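Local coordinates for putative secreted cellulose binding protein (Streptomyces coelicolor, PDB 4OY7) that cleaves glycosidic bonds in cellulose oxidatively through a copper-dependent mechanism, as a lytic polysaccharide monooxygenase of family AA10, at residues A[29-34]-A[86-91]; A[41-46]-A[77-82]; A[53-58]-A[184-189]; A[135-140]-A[158-163]; A[168-173]-A[191-196]. All blocks are in the same frame, centred on the assembly; numbering follows the deposited sequence. Where two conformers were deposited one is given.

How the interactions relate
All five contacts lie in the single AA10 catalytic domain. Interactions 1 and 2 belong to the mostly helical and looped side: their centres are 14 Å apart, helices 30-39 and 42-45 follow each other, and interaction 2 is nested inside the chain loop closed by interaction 1, touching it where W89 packs on A81 and Y82. Interactions 3 and 5 share strand 184-193, with centres 22 Å apart on opposite sides of the domain centre, and they touch through S189 and I172. Interaction 4, nested in the chain loop closed by interaction 3, joins the two sheets. R91, at the end of segment 86-91, bonds V191 O and so links interaction 1 to interaction 5.

Interaction 1 (A[29-34]-A[86-91]); sequences NPACQA and RSDWPR
N29 is the N-cap of helix 30-39, and it sets the first turn of that helix against the irregular loop 86-91 in the long connection between strands 51-52 and 92-94. Among the neutral polar contacts, one amide serves both segments. With CG anti to the backbone N (chi1 172°), OD1 accepts the capping bond from C32 N on a lone pair, while ND2 donates to D88 O at 2.9 Å, almost in its amide plane. Both ends of the amide are thus engaged, which fixes its rotation. The charged pair lies within the loop: R86 grips D88 side-on, NE to OD1 and NH2 to OD2, each 2.8 Å long, nearly straight and on syn lone pairs. The guanidinium and carboxylate form one flat plate laid along the helix. A31 CA sits over a guanidinium face, A34 CB meets R86 NH1 at 3.4 Å, and P30 CG meets D88 OD2 at 3.6 Å. The nearby helix start may also favour the ionised carboxylate. The apolar contacts centre on A31, whose CB lies over the face of the W89 indole in a CH-pi contact, 4.0 Å from the centroid of the five-membered ring. W89 NE1 itself bonds to A84 O. Beside the indole, C32, disulfide-linked to C14, presses its SG against P90 CG at 3.6 Å.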
# COMPACT_ATOMS: atom_id res chain seq x y z
N ASN A 29 8.79 8.88 -12.62
CA ASN A 29 7.97 9.62 -11.69
C ASN A 29 8.87 10.27 -10.64
O ASN A 29 9.76 9.64 -10.08
CB ASN A 29 6.91 8.73 -11.03
CG ASN A 29 6.17 9.46 -9.91
OD1 ASN A 29 6.67 9.56 -8.81
ND2 ASN A 29 4.97 9.93 -10.20
N PRO A 30 8.67 11.57 -10.38
CA PRO A 30 9.66 12.25 -9.52
C PRO A 30 9.66 11.82 -8.06
O PRO A 30 10.70 11.84 -7.42
CB PRO A 30 9.29 13.74 -9.66
CG PRO A 30 7.93 13.75 -10.27
CD PRO A 30 7.82 12.52 -11.11
N ALA A 31 8.50 11.48 -7.51
CA ALA A 31 8.44 10.96 -6.16
C ALA A 31 9.14 9.58 -6.09
O ALA A 31 9.83 9.28 -5.13
CB ALA A 31 7.01 10.88 -5.67
N CYS A 32 8.97 8.76 -7.12
CA CYS A 32 9.67 7.49 -7.21
C CYS A 32 11.17 7.67 -7.34
O CYS A 32 11.93 6.97 -6.68
CB CYS A 32 9.13 6.66 -8.38
SG CYS A 32 7.40 6.16 -8.26
N GLN A 33 11.61 8.61 -8.17
CA GLN A 33 13.04 8.91 -8.26
C GLN A 33 13.60 9.36 -6.91
O GLN A 33 14.68 8.92 -6.50
CB GLN A 33 13.32 9.98 -9.31
CG GLN A 33 14.81 10.26 -9.47
CD GLN A 33 15.58 9.03 -9.93
OE1 GLN A 33 16.45 8.51 -9.22
NE2 GLN A 33 15.26 8.56 -11.13
N ALA A 34 12.86 10.21 -6.20
CA ALA A 34 13.31 10.70 -4.90
C ALA A 34 13.43 9.57 -3.90
O ALA A 34 14.40 9.52 -3.15
CB ALA A 34 12.37 11.78 -4.37
N ARG A 86 4.06 13.87 -0.15
CA ARG A 86 4.13 14.52 -1.46
C ARG A 86 2.86 14.22 -2.24
O ARG A 86 2.23 13.18 -2.05
CB ARG A 86 5.29 13.91 -2.26
CG ARG A 86 6.66 14.19 -1.73
CD ARG A 86 7.71 13.39 -2.48
NE ARG A 86 7.86 13.94 -3.82
CZ ARG A 86 9.01 14.36 -4.35
NH1 ARG A 86 10.15 14.30 -3.66
NH2 ARG A 86 9.01 14.83 -5.58
N SER A 87 2.50 15.14 -3.14
CA SER A 87 1.30 14.95 -3.96
C SER A 87 1.60 14.41 -5.36
O SER A 87 0.66 14.25 -6.16
CB SER A 87 0.58 16.29 -4.07
OG SER A 87 1.35 17.23 -4.79
N ASP A 88 2.86 14.13 -5.65
CA ASP A 88 3.28 13.75 -7.00
C ASP A 88 3.59 12.24 -7.14
O ASP A 88 4.11 11.84 -8.18
CB ASP A 88 4.42 14.65 -7.54
CG ASP A 88 5.69 14.62 -6.68
OD1 ASP A 88 5.65 14.09 -5.54
OD2 ASP A 88 6.74 15.08 -7.18
N TRP A 89 3.27 11.43 -6.15
CA TRP A 89 3.39 9.98 -6.28
C TRP A 89 2.47 9.49 -7.41
O TRP A 89 1.50 10.18 -7.76
CB TRP A 89 2.95 9.28 -4.99
CG TRP A 89 3.85 9.41 -3.81
CD1 TRP A 89 3.70 10.26 -2.73
CD2 TRP A 89 5.01 8.62 -3.52
NE1 TRP A 89 4.70 10.05 -1.83
CE2 TRP A 89 5.54 9.07 -2.29
CE3 TRP A 89 5.69 7.61 -4.21
CZ2 TRP A 89 6.68 8.49 -1.69
CZ3 TRP A 89 6.81 7.05 -3.63
CH2 TRP A 89 7.33 7.52 -2.39
N PRO A 90 2.79 8.33 -8.00
CA PRO A 90 1.85 7.75 -8.94
C PRO A 90 0.54 7.46 -8.26
O PRO A 90 0.53 7.17 -7.09
CB PRO A 90 2.53 6.43 -9.35
CG PRO A 90 3.95 6.59 -9.01
CD PRO A 90 3.98 7.49 -7.81
N ARG A 91 -0.58 7.53 -8.98
CA ARG A 91 -1.85 7.29 -8.33
C ARG A 91 -2.83 6.60 -9.26
O ARG A 91 -2.72 6.67 -10.48
CB ARG A 91 -2.47 8.57 -7.79
CG ARG A 91 -2.96 9.60 -8.82
CD ARG A 91 -3.33 10.95 -8.19
NE ARG A 91 -2.16 11.46 -7.48
CZ ARG A 91 -1.98 11.43 -6.16
NH1 ARG A 91 -0.81 11.81 -5.66
NH2 ARG A 91 -2.94 11.04 -5.33

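Interaction 2 (A[41-46]-A[77-82])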
# COMPACT_ATOMS: atom_id res chain seq x y z
N ALA A 41 17.55 0.98 -4.12
CA ALA A 41 16.94 0.04 -5.07
C ALA A 41 16.37 -1.20 -4.39
O ALA A 41 15.43 -1.81 -4.91
CB ALA A 41 17.97 -0.35 -6.13
N THR A 42 16.97 -1.58 -3.26
CA THR A 42 16.56 -2.77 -2.51
C THR A 42 15.06 -2.75 -2.19
O THR A 42 14.39 -3.79 -2.21
CB THR A 42 17.39 -2.89 -1.21
OG1 THR A 42 18.77 -3.01 -1.56
CG2 THR A 42 16.95 -4.10 -0.36
N ALA A 43 14.53 -1.57 -1.87
CA ALA A 43 13.10 -1.39 -1.63
C ALA A 43 12.22 -1.81 -2.80
O ALA A 43 11.15 -2.35 -2.59
CB ALA A 43 12.78 0.05 -1.25
N LEU A 44 12.63 -1.48 -4.02
CA LEU A 44 11.87 -1.85 -5.21
C LEU A 44 12.04 -3.31 -5.62
O LEU A 44 11.10 -3.93 -6.15
CB LEU A 44 12.20 -0.93 -6.38
CG LEU A 44 11.89 0.55 -6.08
CD1 LEU A 44 12.22 1.39 -7.30
CD2 LEU A 44 10.45 0.72 -5.68
N TYR A 45 13.22 -3.89 -5.41
CA TYR A 45 13.37 -5.32 -5.65
C TYR A 45 12.52 -6.09 -4.64
O TYR A 45 12.04 -7.18 -4.95
CB TYR A 45 14.81 -5.76 -5.56
CG TYR A 45 15.67 -5.22 -6.68
CD1 TYR A 45 15.36 -5.48 -8.02
CD2 TYR A 45 16.80 -4.47 -6.40
CE1 TYR A 45 16.19 -5.01 -9.04
CE2 TYR A 45 17.60 -3.97 -7.42
CZ TYR A 45 17.30 -4.25 -8.73
OH TYR A 45 18.12 -3.74 -9.72
N ASN A 46 12.35 -5.52 -3.45
CA ASN A 46 11.55 -6.14 -2.38
C ASN A 46 10.30 -5.34 -2.06
O ASN A 46 9.94 -5.18 -0.93
CB ASN A 46 12.39 -6.25 -1.11
CG ASN A 46 13.53 -7.24 -1.27
OD1 ASN A 46 13.32 -8.47 -1.20
ND2 ASN A 46 14.73 -6.72 -1.44
N TYR A 77 14.17 -3.74 5.62
CA TYR A 77 14.64 -2.87 4.56
C TYR A 77 14.29 -1.41 4.85
O TYR A 77 13.41 -1.11 5.68
CB TYR A 77 14.02 -3.28 3.21
CG TYR A 77 14.24 -4.72 2.89
CD1 TYR A 77 15.53 -5.20 2.65
CD2 TYR A 77 13.20 -5.62 2.88
CE1 TYR A 77 15.76 -6.53 2.38
CE2 TYR A 77 13.41 -6.98 2.65
CZ TYR A 77 14.71 -7.41 2.38
OH TYR A 77 14.95 -8.73 2.12
N ASP A 78 14.94 -0.52 4.12
CA ASP A 78 14.68 0.91 4.25
C ASP A 78 13.54 1.27 3.32
O ASP A 78 13.72 1.27 2.11
CB ASP A 78 15.94 1.71 3.91
CG ASP A 78 15.73 3.21 4.04
OD1 ASP A 78 14.58 3.70 4.16
OD2 ASP A 78 16.74 3.93 4.02
N PHE A 79 12.36 1.51 3.88
CA PHE A 79 11.18 1.97 3.12
C PHE A 79 10.79 3.36 3.58
O PHE A 79 9.71 3.84 3.24
CB PHE A 79 9.98 1.03 3.35
CG PHE A 79 10.11 -0.31 2.69
CD1 PHE A 79 10.10 -0.44 1.30
CD2 PHE A 79 10.22 -1.46 3.46
CE1 PHE A 79 10.24 -1.69 0.70
CE2 PHE A 79 10.37 -2.70 2.88
CZ PHE A 79 10.37 -2.82 1.50
N SER A 80 11.69 4.02 4.28
CA SER A 80 11.39 5.31 4.92
C SER A 80 10.91 6.37 3.92
O SER A 80 10.01 7.16 4.24
CB SER A 80 12.59 5.81 5.73
OG SER A 80 12.29 7.01 6.44
N ALA A 81 11.49 6.37 2.73
CA ALA A 81 11.15 7.36 1.70
C ALA A 81 9.71 7.29 1.21
O ALA A 81 9.18 8.28 0.71
CB ALA A 81 12.10 7.28 0.50
N TYR A 82 9.07 6.14 1.42
CA TYR A 82 7.72 5.88 0.95
C TYR A 82 6.70 6.50 1.89
O TYR A 82 5.52 6.50 1.60
CB TYR A 82 7.52 4.36 0.67
CG TYR A 82 8.48 3.92 -0.41
CD1 TYR A 82 8.15 4.04 -1.75
CD2 TYR A 82 9.77 3.50 -0.10
CE1 TYR A 82 9.04 3.71 -2.74
CE2 TYR A 82 10.67 3.17 -1.08
CZ TYR A 82 10.31 3.28 -2.42
OH TYR A 82 11.20 3.00 -3.44
O HOH W 1 12.28 -9.79 1.17
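An asparagine amide lies flat on a tyrosine: the planes of the N46 amide and the Y77 ring are 10° apart, with ND2 about 3.8 Å above the ring plane and offset toward its rim. A water bridges the polar tips of the two side chains, donating to N46 OD1 at 2.9 Å and hydrogen-bonded to Y77 OH at 3.0 Å. At the other end of the amide, N46 ND2 donates to T42 O, which also takes the backbone N of N46. T42 CG2 meets Y77 CD1 at 3.5 Å, coming at the ring obliquely. Deeper in, A43 CB packs on F79 CE1 at 3.6 Å and on Y82 CE2, while the hydroxyl end of Y82 is met by L44 CD2. F79 turns its edge to the helix end, bringing CZ within 3.4 Å of N46 O. The chain leading into the 3-10 segment 80-82 is shaped by an Asx turn, D78 OD1 accepting from S80 N as well as from S39 OG. The Y77 side chain lies about 6 Å from that of H1 and about 10 Å from the bound copper. Between the two segments the links are stacking, apolar contact and a water bridge, so their mutual placement depends on shape and on the N46 amide, whose orientation is held by T42 O of helix 42-45 on one side and by the water on the other.

Interaction 3 (A[53-58]-A[184-189]); sequences SNAGGR and NFFSCS
N184 opens strand 184-193, directly after E183, a known copper-binding residue of this protein though not a ligand in this model, and it carries most of the contact with the loop 53-58. Its CG lies beside the backbone N (chi1 -69°), which brings the amide up to the type I' turn formed by A55 to R58. There OD1 accepts from G57 N at 2.8 Å, in the carbonyl plane and on a lone pair; Q175 NE2 is a second donor to the same oxygen. A55 CB rests beside N184 OD1 at 3.5 Å. F185 points its CB away from the turn, and its ring meets those of H1 and W176; H1 is a ligand of the bound copper. At F186 the chain returns to the loop: CZ reaches A55 CB at 4.0 Å, with the methyl at the edge of the ring and near its plane. Farther on, the strand is anchored elsewhere: S187 OG takes A4 N, C188 is disulfide-bonded to C69, and S189 OG pairs with P7 O. Within the turn, R58 N and R58 NE both donate to A55 O, at 3.1 and 3.0 Å, while R58 NH2 donates to N54 O at 2.8 Å. The positive phi values of G56 and G57 suit this tight reversal. A buried amide oxygen is thus satisfied by two N-H groups, one from the turn and one from a neighbouring strand, so N184 pins the loop to the sheet about 10 Å from the copper.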
# COMPACT_ATOMS: atom_id res chain seq x y z
N SER A 53 7.66 -7.71 11.81
CA SER A 53 7.59 -9.05 12.41
C SER A 53 6.81 -9.14 13.72
O SER A 53 6.41 -10.24 14.11
CB SER A 53 8.99 -9.58 12.72
OG SER A 53 9.80 -9.47 11.59
N ASN A 54 6.66 -8.01 14.42
CA ASN A 54 6.09 -7.99 15.76
C ASN A 54 4.84 -7.14 15.92
O ASN A 54 4.42 -6.86 17.04
CB ASN A 54 7.16 -7.50 16.74
CG ASN A 54 8.31 -8.46 16.84
OD1 ASN A 54 8.16 -9.58 17.37
ND2 ASN A 54 9.45 -8.08 16.29
N ALA A 55 4.25 -6.68 14.82
CA ALA A 55 3.10 -5.81 14.96
C ALA A 55 1.92 -6.46 15.66
O ALA A 55 1.27 -5.85 16.48
CB ALA A 55 2.69 -5.28 13.60
N GLY A 56 1.61 -7.70 15.29
CA GLY A 56 0.55 -8.44 15.97
C GLY A 56 -0.83 -7.84 15.94
O GLY A 56 -1.57 -8.02 16.88
N GLY A 57 -1.19 -7.14 14.88
CA GLY A 57 -2.51 -6.50 14.81
C GLY A 57 -2.63 -5.13 15.46
O GLY A 57 -3.68 -4.49 15.40
N ARG A 58 -1.53 -4.67 16.05
CA ARG A 58 -1.50 -3.33 16.65
C ARG A 58 -1.43 -2.29 15.55
O ARG A 58 -0.92 -2.57 14.48
CB ARG A 58 -0.30 -3.20 17.58
CG ARG A 58 -0.39 -4.14 18.79
CD ARG A 58 0.82 -3.93 19.68
NE ARG A 58 2.04 -4.50 19.10
CZ ARG A 58 3.23 -4.40 19.67
NH1 ARG A 58 3.38 -3.68 20.78
NH2 ARG A 58 4.29 -4.98 19.12
N ASN A 184 2.95 -8.60 10.29
CA ASN A 184 1.92 -7.92 9.52
C ASN A 184 2.59 -7.14 8.37
O ASN A 184 3.74 -6.72 8.48
CB ASN A 184 1.20 -6.88 10.41
CG ASN A 184 0.33 -7.45 11.53
OD1 ASN A 184 -0.27 -6.63 12.25
ND2 ASN A 184 0.19 -8.78 11.67
N PHE A 185 1.81 -6.85 7.33
CA PHE A 185 2.24 -6.05 6.16
C PHE A 185 1.49 -4.73 6.09
O PHE A 185 0.35 -4.62 6.53
CB PHE A 185 2.08 -6.89 4.90
CG PHE A 185 2.99 -8.08 4.89
CD1 PHE A 185 2.68 -9.23 5.59
CD2 PHE A 185 4.23 -7.96 4.30
CE1 PHE A 185 3.58 -10.28 5.62
CE2 PHE A 185 5.13 -9.00 4.33
CZ PHE A 185 4.81 -10.14 5.00
N PHE A 186 2.13 -3.72 5.51
CA PHE A 186 1.64 -2.37 5.53
C PHE A 186 1.66 -1.80 4.12
O PHE A 186 2.69 -1.83 3.46
CB PHE A 186 2.51 -1.52 6.47
CG PHE A 186 2.35 -1.89 7.92
CD1 PHE A 186 3.00 -3.00 8.44
CD2 PHE A 186 1.50 -1.17 8.77
CE1 PHE A 186 2.80 -3.41 9.75
CE2 PHE A 186 1.30 -1.58 10.09
CZ PHE A 186 1.95 -2.71 10.57
N SER A 187 0.49 -1.35 3.67
CA SER A 187 0.33 -0.95 2.28
C SER A 187 -0.32 0.39 2.12
O SER A 187 -1.39 0.58 2.66
CB SER A 187 -0.54 -1.99 1.56
OG SER A 187 -0.77 -1.65 0.20
N CYS A 188 0.27 1.26 1.30
CA CYS A 188 -0.25 2.63 1.09
C CYS A 188 -0.44 2.90 -0.39
O CYS A 188 0.52 2.79 -1.15
CB CYS A 188 0.73 3.64 1.62
SG CYS A 188 0.71 3.86 3.43
N SER A 189 -1.66 3.24 -0.78
CA SER A 189 -1.99 3.46 -2.19
C SER A 189 -2.57 4.87 -2.38
O SER A 189 -3.61 5.22 -1.84
CB SER A 189 -3.02 2.43 -2.63
OG SER A 189 -2.54 1.11 -2.43

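Interaction 4 (A[135-140]-A[158-163])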
# COMPACT_ATOMS: atom_id res chain seq x y z
N GLU A 135 -10.04 6.13 8.17
CA GLU A 135 -11.26 5.43 8.59
C GLU A 135 -11.27 4.01 8.02
O GLU A 135 -11.09 3.82 6.81
CB GLU A 135 -12.50 6.20 8.12
CG GLU A 135 -12.65 7.54 8.80
CD GLU A 135 -13.91 8.30 8.41
OE1 GLU A 135 -14.21 8.41 7.19
OE2 GLU A 135 -14.56 8.85 9.34
N LEU A 136 -11.46 3.03 8.91
CA LEU A 136 -11.64 1.63 8.54
C LEU A 136 -12.93 1.48 7.79
O LEU A 136 -14.00 1.77 8.34
CB LEU A 136 -11.67 0.73 9.78
CG LEU A 136 -11.82 -0.78 9.52
CD1 LEU A 136 -10.60 -1.38 8.82
CD2 LEU A 136 -12.13 -1.50 10.83
N ILE A 137 -12.84 1.03 6.55
CA ILE A 137 -14.02 0.92 5.67
C ILE A 137 -14.37 -0.52 5.28
O ILE A 137 -15.49 -0.80 4.88
CB ILE A 137 -13.92 1.84 4.42
CG1 ILE A 137 -12.75 1.52 3.52
CG2 ILE A 137 -13.88 3.32 4.84
CD1 ILE A 137 -12.84 2.25 2.18
N GLN A 138 -13.44 -1.46 5.48
CA GLN A 138 -13.67 -2.85 5.17
C GLN A 138 -12.63 -3.74 5.85
O GLN A 138 -11.47 -3.34 5.98
CB GLN A 138 -13.67 -2.99 3.63
CG GLN A 138 -13.22 -4.29 3.04
CD GLN A 138 -13.11 -4.24 1.53
OE1 GLN A 138 -12.11 -3.79 0.96
NE2 GLN A 138 -14.13 -4.72 0.89
N THR A 139 -13.03 -4.91 6.33
CA THR A 139 -12.04 -5.93 6.71
C THR A 139 -12.37 -7.16 5.92
O THR A 139 -13.52 -7.54 5.89
CB THR A 139 -11.99 -6.23 8.23
OG1 THR A 139 -11.74 -5.01 8.95
CG2 THR A 139 -10.87 -7.20 8.56
N VAL A 140 -11.37 -7.75 5.25
CA VAL A 140 -11.57 -8.90 4.36
C VAL A 140 -10.82 -10.09 4.94
O VAL A 140 -9.59 -10.11 4.98
CB VAL A 140 -11.03 -8.61 2.94
CG1 VAL A 140 -11.30 -9.78 2.00
CG2 VAL A 140 -11.65 -7.33 2.44
N TRP A 158 -10.61 -9.30 -4.02
CA TRP A 158 -11.91 -9.01 -3.41
C TRP A 158 -12.49 -7.72 -3.98
O TRP A 158 -11.80 -6.99 -4.68
CB TRP A 158 -11.82 -8.92 -1.90
CG TRP A 158 -11.04 -7.77 -1.31
CD1 TRP A 158 -11.53 -6.53 -0.99
CD2 TRP A 158 -9.65 -7.76 -0.95
NE1 TRP A 158 -10.53 -5.75 -0.43
CE2 TRP A 158 -9.37 -6.48 -0.39
CE3 TRP A 158 -8.61 -8.72 -1.00
CZ2 TRP A 158 -8.12 -6.13 0.09
CZ3 TRP A 158 -7.35 -8.38 -0.52
CH2 TRP A 158 -7.12 -7.09 0.03
N ASP A 159 -13.76 -7.46 -3.70
CA ASP A 159 -14.41 -6.23 -4.17
C ASP A 159 -14.44 -5.20 -3.04
O ASP A 159 -14.63 -5.57 -1.88
CB ASP A 159 -15.85 -6.51 -4.59
CG ASP A 159 -15.97 -7.43 -5.78
OD1 ASP A 159 -15.17 -7.27 -6.74
OD2 ASP A 159 -16.91 -8.27 -5.79
N LEU A 160 -14.29 -3.92 -3.41
CA LEU A 160 -14.46 -2.78 -2.49
C LEU A 160 -15.46 -1.75 -3.04
O LEU A 160 -15.23 -1.20 -4.12
CB LEU A 160 -13.11 -2.10 -2.25
CG LEU A 160 -13.10 -0.77 -1.48
CD1 LEU A 160 -13.74 -0.92 -0.09
CD2 LEU A 160 -11.67 -0.21 -1.46
N ALA A 161 -16.53 -1.48 -2.29
CA ALA A 161 -17.52 -0.46 -2.64
C ALA A 161 -17.02 0.87 -2.14
O ALA A 161 -16.96 1.08 -0.93
CB ALA A 161 -18.88 -0.80 -2.02
N LEU A 162 -16.59 1.74 -3.04
CA LEU A 162 -15.95 2.99 -2.65
C LEU A 162 -17.03 3.96 -2.18
O LEU A 162 -18.06 4.10 -2.82
CB LEU A 162 -15.18 3.60 -3.83
CG LEU A 162 -14.03 2.73 -4.36
CD1 LEU A 162 -13.67 3.11 -5.79
CD2 LEU A 162 -12.83 2.87 -3.42
N PRO A 163 -16.79 4.66 -1.06
CA PRO A 163 -17.78 5.63 -0.60
C PRO A 163 -18.12 6.68 -1.67
O PRO A 163 -17.25 7.03 -2.49
CB PRO A 163 -17.09 6.32 0.59
CG PRO A 163 -16.02 5.41 1.00
CD PRO A 163 -15.61 4.62 -0.19
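V140 lays CG2 over the indole face of W158, 3.5 Å from the centroid of the five-membered ring, a close CH-pi contact at the apolar centre; V140 CG1 follows, at 3.9 Å from W158 CG. W158 holds CG in the crowded position between backbone N and carbonyl carbon (chi1 67°), which turns the ring toward strand 134-141. Along the same seam I137 CD1 meets L160 CD1 at 4.0 Å, the two side chains crossing at about a right angle, and approaches P163 CD more loosely. Between these apolar patches stands Q138, extended beyond CG, with its amide plane 78° from that of the indole. W158 NE1 donates to Q138 OE1 at 2.9 Å; the bond is bent at the hydrogen (134°), its donor well above the carbonyl plane, not on a lone pair. Q138 NE2 donates the straighter bond, to D159 O at 2.9 Å on a lone pair. L160 CD1 lies 3.5 Å from Q138 OE1, packing against the amide. A classic beta bulge at I137 and Q138, both facing V116, lets two successive side chains turn to this interface. The strands run roughly antiparallel, with axes 8.3 Å apart, too far for backbone pairing: strand 134-141 pairs with 112-119 in one sheet, and strand 155-161 lies between 99-105 and 145-146 in the other, so the contact joins the two sheets of the AA10 beta-sandwich.

Interaction 5 (A[168-173]-A[191-196]); sequences GDALIF and VVFDGG
F193 packs across the hairpin of strands 168-178 and 184-193 at the end away from its connecting turn. Its CB stands 3.9 Å from G168 O, CG follows beside the backbone N (chi1 -68°), CD2 lies near G168 O, and CE2 arrives at A170 CB, 3.7 Å away. The ring meets both partners obliquely, and L94 and R166 lie around this side chain. On the same face V191 divides its branches: CG2 touches A170 CB at 3.8 Å and CG1 reaches I172 CD1, the two side chains crossing at about a right angle. The other face carries D169 and V192, the non-hydrogen-bonded pair, where D169 OD1 lies 3.5 Å from V192 CB. Backbone bonds set this antiparallel register. A170 N donates to V191 O at 3.0 Å and V191 N returns a bond to A170 O, while F193 N donates a nearly straight bond to G168 O at 2.9 Å. The reverse bond, G168 N to F193 O, is weak, and a water that accepts from G168 N and donates to F193 O at 3.0 Å bridges the same two atoms. G168 has positive phi, and the short strand axes are inclined at 137°. Two good bonds thus pair A170 with V191, and beyond them a straight bond and a bridging water serve G168 and F193, close to G196, where this piece of a longer protein ends.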
# COMPACT_ATOMS: atom_id res chain seq x y z
N GLY A 168 -11.08 14.50 -5.27
CA GLY A 168 -9.68 14.84 -5.07
C GLY A 168 -8.85 13.67 -4.54
O GLY A 168 -9.27 12.51 -4.56
N ASP A 169 -7.65 13.99 -4.09
CA ASP A 169 -6.69 12.97 -3.70
C ASP A 169 -7.07 12.35 -2.37
O ASP A 169 -7.70 12.98 -1.52
CB ASP A 169 -5.28 13.59 -3.55
CG ASP A 169 -4.63 13.98 -4.87
OD1 ASP A 169 -5.02 13.46 -5.94
OD2 ASP A 169 -3.66 14.78 -4.83
N ALA A 170 -6.63 11.11 -2.18
CA ALA A 170 -6.85 10.37 -0.94
C ALA A 170 -5.79 9.27 -0.91
O ALA A 170 -5.00 9.15 -1.82
CB ALA A 170 -8.26 9.80 -0.92
N LEU A 171 -5.78 8.47 0.14
CA LEU A 171 -4.89 7.32 0.19
C LEU A 171 -5.65 6.15 0.82
O LEU A 171 -6.45 6.33 1.75
CB LEU A 171 -3.66 7.70 0.98
CG LEU A 171 -2.59 6.66 1.25
CD1 LEU A 171 -1.31 7.46 1.48
CD2 LEU A 171 -2.95 5.80 2.45
N ILE A 172 -5.43 4.95 0.29
CA ILE A 172 -5.97 3.73 0.90
C ILE A 172 -4.82 3.01 1.58
O ILE A 172 -3.84 2.63 0.93
CB ILE A 172 -6.63 2.81 -0.16
CG1 ILE A 172 -7.92 3.47 -0.69
CG2 ILE A 172 -6.98 1.45 0.42
CD1 ILE A 172 -8.43 2.86 -1.97
N PHE A 173 -4.96 2.83 2.89
CA PHE A 173 -3.97 2.12 3.70
C PHE A 173 -4.53 0.76 4.07
O PHE A 173 -5.72 0.65 4.45
CB PHE A 173 -3.69 2.87 5.01
CG PHE A 173 -3.00 2.05 6.03
CD1 PHE A 173 -1.66 1.66 5.86
CD2 PHE A 173 -3.66 1.64 7.17
CE1 PHE A 173 -1.02 0.90 6.82
CE2 PHE A 173 -3.02 0.85 8.12
CZ PHE A 173 -1.71 0.45 7.92
N VAL A 191 -4.54 7.54 -4.43
CA VAL A 191 -5.69 7.49 -5.35
C VAL A 191 -6.20 8.91 -5.55
O VAL A 191 -5.84 9.85 -4.80
CB VAL A 191 -6.82 6.58 -4.84
CG1 VAL A 191 -6.26 5.19 -4.52
CG2 VAL A 191 -7.54 7.18 -3.64
N VAL A 192 -7.03 9.09 -6.57
CA VAL A 192 -7.77 10.34 -6.75
C VAL A 192 -9.17 9.99 -7.19
O VAL A 192 -9.36 9.14 -8.07
CB VAL A 192 -7.07 11.32 -7.73
CG1 VAL A 192 -6.78 10.68 -9.06
CG2 VAL A 192 -7.89 12.59 -7.91
N PHE A 193 -10.15 10.63 -6.55
CA PHE A 193 -11.56 10.44 -6.87
C PHE A 193 -11.95 11.49 -7.91
O PHE A 193 -12.59 12.53 -7.59
CB PHE A 193 -12.44 10.55 -5.62
CG PHE A 193 -12.25 9.42 -4.63
CD1 PHE A 193 -12.78 8.15 -4.89
CD2 PHE A 193 -11.58 9.64 -3.44
CE1 PHE A 193 -12.62 7.14 -3.96
CE2 PHE A 193 -11.43 8.63 -2.51
CZ PHE A 193 -11.94 7.37 -2.78
N ASP A 194 -11.60 11.21 -9.16
CA ASP A 194 -11.92 12.12 -10.26
C ASP A 194 -12.74 11.47 -11.37
O ASP A 194 -12.97 12.07 -12.41
CB ASP A 194 -10.66 12.75 -10.85
CG ASP A 194 -9.73 11.73 -11.50
OD1 ASP A 194 -9.98 10.49 -11.42
OD2 ASP A 194 -8.70 12.18 -12.07
N GLY A 195 -13.21 10.24 -11.15
CA GLY A 195 -13.91 9.51 -12.20
C GLY A 195 -15.40 9.78 -12.28
O GLY A 195 -15.98 10.41 -11.36
N GLY A 196 -16.00 9.32 -13.38
CA GLY A 196 -17.45 9.33 -13.64
C GLY A 196 -17.90 10.71 -14.05
O GLY A 196 -19.07 10.95 -14.37
OXT GLY A 196 -17.07 11.62 -14.05
O HOH W 2 -11.09 15.11 -8.16